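Local structure of uncharacterized protein MJ0690 (Methanocaldococcus jannaschii, 3K32) at residues E96-D100 / L126-I132; I104-R110 / Q133-M139. The protein is of unknown function but has a HUP-type parallel alpha/beta fold and is predicted to be a subunit of a tRNA methyltransferase. All blocks are in the same frame, centred on the assembly; numbering follows the deposited sequence.

Interaction 1. Residues E96-D100 / L126-I132; sequences EILAD and LEMRKNI
The last turns of helix 84-98 and helix 120-130 pack side by side here, with CA atoms closest at Glu96 and Leu126 (7.4 Å) and at Ala99 and Lys130 (6.2 Å). Glu96, helical and m at both chi1 and chi2, leaves its backbone sideways and swings its carboxylate over to the other helix. Arg129 (m, t, m) meets it edge-on in a two-pronged salt bridge: NH2 lies 2.7 Å from Glu96 OE2 and NH1 3.1 Å from Glu96 OE1. Lys130 NZ, 3.6 Å from Glu96 OE1, joins in as a second cation. Ala99 points its CA-to-CB bond toward the partner segment. Its small methyl permits close approach: CB meets Lys130 CG at 3.7 Å and Ile132 CD1 at 3.3 Å, with Leu126 CD2 4.4 Å from Ala99 CB. Asp100 directs its CA-to-CB bond away, yet OD1 curls back to accept a hydrogen bond from Lys130 NZ at 3.2 Å. Lys130 (m, m, t, t) thus lays its aliphatic part on Ala99 and delivers its ammonium between two carboxylates. Asn131 leaves the helix with positive phi, and Ile132 continues extended, its side chain also touching Leu105 of strand 104-106. The contact between the two helix ends is two-layered: apolar side chains of Ala99, Leu126 and Ile132 meet on the side of Leu105, while on the solvent side two carboxylates and two cations pair in a network that neutralises their charges.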
# COMPACT_ATOMS: atom_id res chain seq x y z
N GLU B 96 -3.89 19.49 1.03
CA GLU B 96 -3.95 20.61 0.07
C GLU B 96 -2.90 21.67 0.37
O GLU B 96 -2.23 22.16 -0.53
CB GLU B 96 -5.31 21.31 0.08
CG GLU B 96 -6.46 20.49 -0.41
CD GLU B 96 -6.40 20.20 -1.89
OE1 GLU B 96 -6.11 21.13 -2.67
OE2 GLU B 96 -6.65 19.05 -2.27
N ILE B 97 -2.81 22.03 1.65
CA ILE B 97 -1.85 23.04 2.09
C ILE B 97 -0.42 22.56 1.89
O ILE B 97 0.41 23.27 1.33
CB ILE B 97 -2.06 23.41 3.57
CG1 ILE B 97 -3.45 24.04 3.78
CG2 ILE B 97 -0.97 24.35 4.04
CD1 ILE B 97 -3.76 24.38 5.23
N LEU B 98 -0.13 21.35 2.35
CA LEU B 98 1.22 20.82 2.27
C LEU B 98 1.64 20.56 0.83
O LEU B 98 2.81 20.66 0.49
CB LEU B 98 1.35 19.56 3.12
CG LEU B 98 1.57 19.80 4.62
CD1 LEU B 98 2.80 20.62 4.83
CD2 LEU B 98 0.39 20.54 5.23
N ALA B 99 0.67 20.27 -0.02
CA ALA B 99 0.95 20.02 -1.44
C ALA B 99 1.44 21.24 -2.22
O ALA B 99 1.87 21.12 -3.35
CB ALA B 99 -0.26 19.40 -2.12
N ASP B 100 1.36 22.43 -1.62
CA ASP B 100 1.88 23.64 -2.26
C ASP B 100 3.36 23.77 -1.98
O ASP B 100 4.07 24.48 -2.69
CB ASP B 100 1.14 24.91 -1.79
CG ASP B 100 -0.30 25.00 -2.33
OD1 ASP B 100 -0.54 24.62 -3.49
OD2 ASP B 100 -1.20 25.45 -1.58
N LEU B 126 -5.71 15.56 -6.63
CA LEU B 126 -4.65 16.13 -5.81
C LEU B 126 -3.30 16.13 -6.54
O LEU B 126 -2.58 17.13 -6.55
CB LEU B 126 -4.54 15.37 -4.49
CG LEU B 126 -3.77 15.98 -3.31
CD1 LEU B 126 -2.30 15.73 -3.46
CD2 LEU B 126 -4.06 17.48 -3.20
N GLU B 127 -2.96 15.02 -7.16
CA GLU B 127 -1.68 14.92 -7.86
C GLU B 127 -1.61 15.77 -9.12
O GLU B 127 -0.56 16.33 -9.45
CB GLU B 127 -1.37 13.47 -8.21
CG GLU B 127 -1.22 12.57 -7.03
CD GLU B 127 -0.45 11.33 -7.41
OE1 GLU B 127 -0.35 11.08 -8.62
OE2 GLU B 127 0.08 10.63 -6.52
N MSE B 128 -2.71 15.87 -9.84
CA MSE B 128 -2.71 16.62 -11.08
C MSE B 128 -2.80 18.13 -10.86
O MSE B 128 -2.19 18.90 -11.59
CB MSE B 128 -3.83 16.15 -12.00
CG MSE B 128 -3.99 17.04 -13.23
SE MSE B 128 -5.45 16.50 -14.37
CE MSE B 128 -4.89 14.65 -14.68
N ARG B 129 -3.55 18.53 -9.84
CA ARG B 129 -3.75 19.94 -9.56
C ARG B 129 -2.51 20.55 -8.94
O ARG B 129 -2.19 21.72 -9.16
CB ARG B 129 -4.94 20.15 -8.62
CG ARG B 129 -6.31 19.99 -9.28
CD ARG B 129 -7.45 20.31 -8.31
NE ARG B 129 -7.46 19.41 -7.16
CZ ARG B 129 -7.10 19.77 -5.93
NH1 ARG B 129 -6.71 21.01 -5.67
NH2 ARG B 129 -7.12 18.88 -4.94
N LYS B 130 -1.80 19.76 -8.15
CA LYS B 130 -0.68 20.28 -7.39
C LYS B 130 0.64 19.84 -8.00
O LYS B 130 1.70 20.24 -7.55
CB LYS B 130 -0.77 19.82 -5.94
CG LYS B 130 -2.08 20.17 -5.28
CD LYS B 130 -2.14 21.62 -4.90
CE LYS B 130 -3.33 21.90 -3.97
NZ LYS B 130 -3.46 23.34 -3.61
N ASN B 131 0.55 19.02 -9.04
CA ASN B 131 1.74 18.45 -9.66
C ASN B 131 2.61 17.78 -8.63
O ASN B 131 3.77 18.12 -8.47
CB ASN B 131 2.56 19.50 -10.37
CG ASN B 131 3.73 18.90 -11.08
OD1 ASN B 131 3.69 17.74 -11.45
ND2 ASN B 131 4.79 19.66 -11.24
N ILE B 132 2.03 16.81 -7.95
CA ILE B 132 2.65 16.24 -6.78
C ILE B 132 2.53 14.71 -6.76
O ILE B 132 1.67 14.14 -7.45
CB ILE B 132 2.00 16.88 -5.53
CG1 ILE B 132 2.99 17.82 -4.85
CG2 ILE B 132 1.43 15.85 -4.58
CD1 ILE B 132 2.54 18.18 -3.48

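Interaction 2. Residues I104-R110 / Q133-M139; sequences ILADGTR and QYITPLM
Strands 104-106 and 133-135 run parallel, their axes 4.7 Å apart at closest approach and crossing at -20°, paired Ile104-Gln133, Leu105-Tyr134 and Ala106-Ile135. Leu105 makes the two strong rungs, N to Gln133 O (2.8 Å) and O from Ile135 N (2.9 Å); a weak third, Asp107 N to Ile135 O (3.5 Å), ends the ladder. Ile104 (m, t), branched as suits a strand, shares a face with Ala106, Gln133 and Ile135, its CG2 3.8 Å from Ile135 CD1. On the opposite face, Tyr134 (chi1 t) leans its ring toward 104-110, so that OH donates a very short 2.5 Å bond to Asp107 OD2, also bonded by His91. Asp107 (p) forms an Asx turn, OD1 accepting from Thr109 N at 3.0 Å. Leu138 (m, t) points toward 104-110, its CB 3.3 Å from Thr109 O and 3.7 Å from Arg110 CB. Arg110 folds back, NE donating to Gly108 O (3.1 Å) and NH1 salt-bridged to Asp113. Linked through helix 120-130, the strands form a beta-alpha-beta unit of the HUP-like sheet, 133-135 at its edge and 104-106 next. Backbone bonds and apolar packing hold the strands; a buried carboxylate with several donors shapes the turn following 104-106.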
# COMPACT_ATOMS: atom_id res chain seq x y z
N ILE B 104 6.63 15.72 -2.96
CA ILE B 104 6.46 14.31 -2.62
C ILE B 104 5.95 14.10 -1.19
O ILE B 104 6.71 14.16 -0.23
CB ILE B 104 7.72 13.48 -2.85
CG1 ILE B 104 8.25 13.72 -4.27
CG2 ILE B 104 7.41 12.00 -2.64
CD1 ILE B 104 9.31 12.73 -4.69
N LEU B 105 4.66 13.83 -1.06
CA LEU B 105 3.98 13.76 0.22
C LEU B 105 3.61 12.34 0.53
O LEU B 105 3.07 11.63 -0.33
CB LEU B 105 2.71 14.59 0.19
CG LEU B 105 2.72 15.91 0.94
CD1 LEU B 105 4.14 16.40 1.09
CD2 LEU B 105 1.87 16.93 0.20
N ALA B 106 3.89 11.92 1.75
CA ALA B 106 3.52 10.59 2.21
C ALA B 106 2.78 10.70 3.54
O ALA B 106 2.98 11.66 4.29
CB ALA B 106 4.75 9.72 2.36
N ASP B 107 1.94 9.70 3.84
CA ASP B 107 1.33 9.61 5.16
C ASP B 107 1.15 8.16 5.57
O ASP B 107 1.66 7.27 4.91
CB ASP B 107 -0.00 10.36 5.20
CG ASP B 107 -1.09 9.67 4.38
OD1 ASP B 107 -0.97 8.45 4.15
OD2 ASP B 107 -2.05 10.36 3.96
N GLY B 108 0.41 7.93 6.66
CA GLY B 108 0.32 6.63 7.29
C GLY B 108 -1.03 5.95 7.16
O GLY B 108 -1.37 5.05 7.93
N THR B 109 -1.79 6.39 6.16
CA THR B 109 -3.06 5.77 5.80
C THR B 109 -2.90 4.30 5.41
O THR B 109 -1.93 3.91 4.76
CB THR B 109 -3.72 6.53 4.66
OG1 THR B 109 -3.95 7.88 5.09
CG2 THR B 109 -5.06 5.89 4.34
N ARG B 110 -3.87 3.48 5.79
CA ARG B 110 -3.69 2.05 5.65
C ARG B 110 -4.98 1.37 5.20
O ARG B 110 -6.06 1.93 5.33
CB ARG B 110 -3.17 1.48 6.97
CG ARG B 110 -4.11 1.73 8.13
CD ARG B 110 -3.41 1.67 9.49
NE ARG B 110 -2.76 2.94 9.78
CZ ARG B 110 -2.93 3.64 10.89
NH1 ARG B 110 -3.72 3.20 11.84
NH2 ARG B 110 -2.28 4.79 11.04
N GLN B 133 3.42 14.07 -6.02
CA GLN B 133 3.34 12.63 -5.79
C GLN B 133 2.84 12.42 -4.38
O GLN B 133 3.39 12.97 -3.43
CB GLN B 133 4.69 11.94 -5.95
CG GLN B 133 5.07 11.59 -7.37
CD GLN B 133 6.40 10.86 -7.44
OE1 GLN B 133 7.42 11.44 -7.81
NE2 GLN B 133 6.40 9.60 -7.07
N TYR B 134 1.78 11.63 -4.27
CA TYR B 134 1.21 11.20 -2.99
C TYR B 134 1.43 9.68 -2.81
O TYR B 134 1.04 8.88 -3.66
CB TYR B 134 -0.28 11.52 -3.00
CG TYR B 134 -1.03 11.16 -1.72
CD1 TYR B 134 -0.64 11.69 -0.49
CD2 TYR B 134 -2.14 10.33 -1.76
CE1 TYR B 134 -1.34 11.38 0.66
CE2 TYR B 134 -2.84 10.01 -0.59
CZ TYR B 134 -2.43 10.54 0.60
OH TYR B 134 -3.11 10.22 1.74
N ILE B 135 2.08 9.31 -1.71
CA ILE B 135 2.49 7.92 -1.47
C ILE B 135 1.95 7.36 -0.17
O ILE B 135 2.18 7.92 0.89
CB ILE B 135 4.01 7.78 -1.42
CG1 ILE B 135 4.63 8.26 -2.74
CG2 ILE B 135 4.38 6.33 -1.06
CD1 ILE B 135 6.13 8.43 -2.69
N THR B 136 1.25 6.23 -0.23
CA THR B 136 0.70 5.62 0.97
C THR B 136 1.19 4.18 1.14
O THR B 136 0.53 3.20 0.77
CB THR B 136 -0.83 5.72 0.99
OG1 THR B 136 -1.35 5.01 -0.13
CG2 THR B 136 -1.26 7.20 0.91
N PRO B 137 2.37 4.07 1.73
CA PRO B 137 3.08 2.80 1.86
C PRO B 137 2.20 1.71 2.47
O PRO B 137 2.28 0.56 2.06
CB PRO B 137 4.23 3.17 2.78
CG PRO B 137 4.43 4.60 2.59
CD PRO B 137 3.09 5.18 2.37
N LEU B 138 1.34 2.08 3.42
CA LEU B 138 0.56 1.09 4.16
C LEU B 138 -0.74 0.69 3.45
O LEU B 138 -1.44 -0.25 3.87
CB LEU B 138 0.27 1.62 5.57
CG LEU B 138 1.46 2.20 6.34
CD1 LEU B 138 1.04 2.64 7.74
CD2 LEU B 138 2.66 1.23 6.41
N MSE B 139 -1.09 1.39 2.38
CA MSE B 139 -2.39 1.15 1.76
C MSE B 139 -2.60 -0.32 1.40
O MSE B 139 -3.71 -0.83 1.47
CB MSE B 139 -2.62 2.05 0.53
CG MSE B 139 -4.07 2.08 0.08
SE MSE B 139 -5.35 2.66 1.47
CE MSE B 139 -4.52 4.32 1.93

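How the interactions relate
The two contacts, with centres 14 Å apart, lie on the same side of the chain's centre and alternate along the sequence: 96-100, 104-110, 126-132, 133-139. Helix 84-98 leads into strand 104-106, and helix 120-130 connects that strand to edge strand 133-135, so interaction 1 joins the C-terminal ends of the two helices and interaction 2 the strands that follow them in the chain. They meet directly: Leu105 CD2 packs 3.6 Å from Ala99 N, and Glu127 OE2 lies 3.0 Å from Tyr134 N, probably a hydrogen bond. Glu127 OE2 also makes a salt bridge to Arg111 of the second subunit, while Gln133 bonds to its Thr145, so this flank of the sheet contributes to the dimer interface.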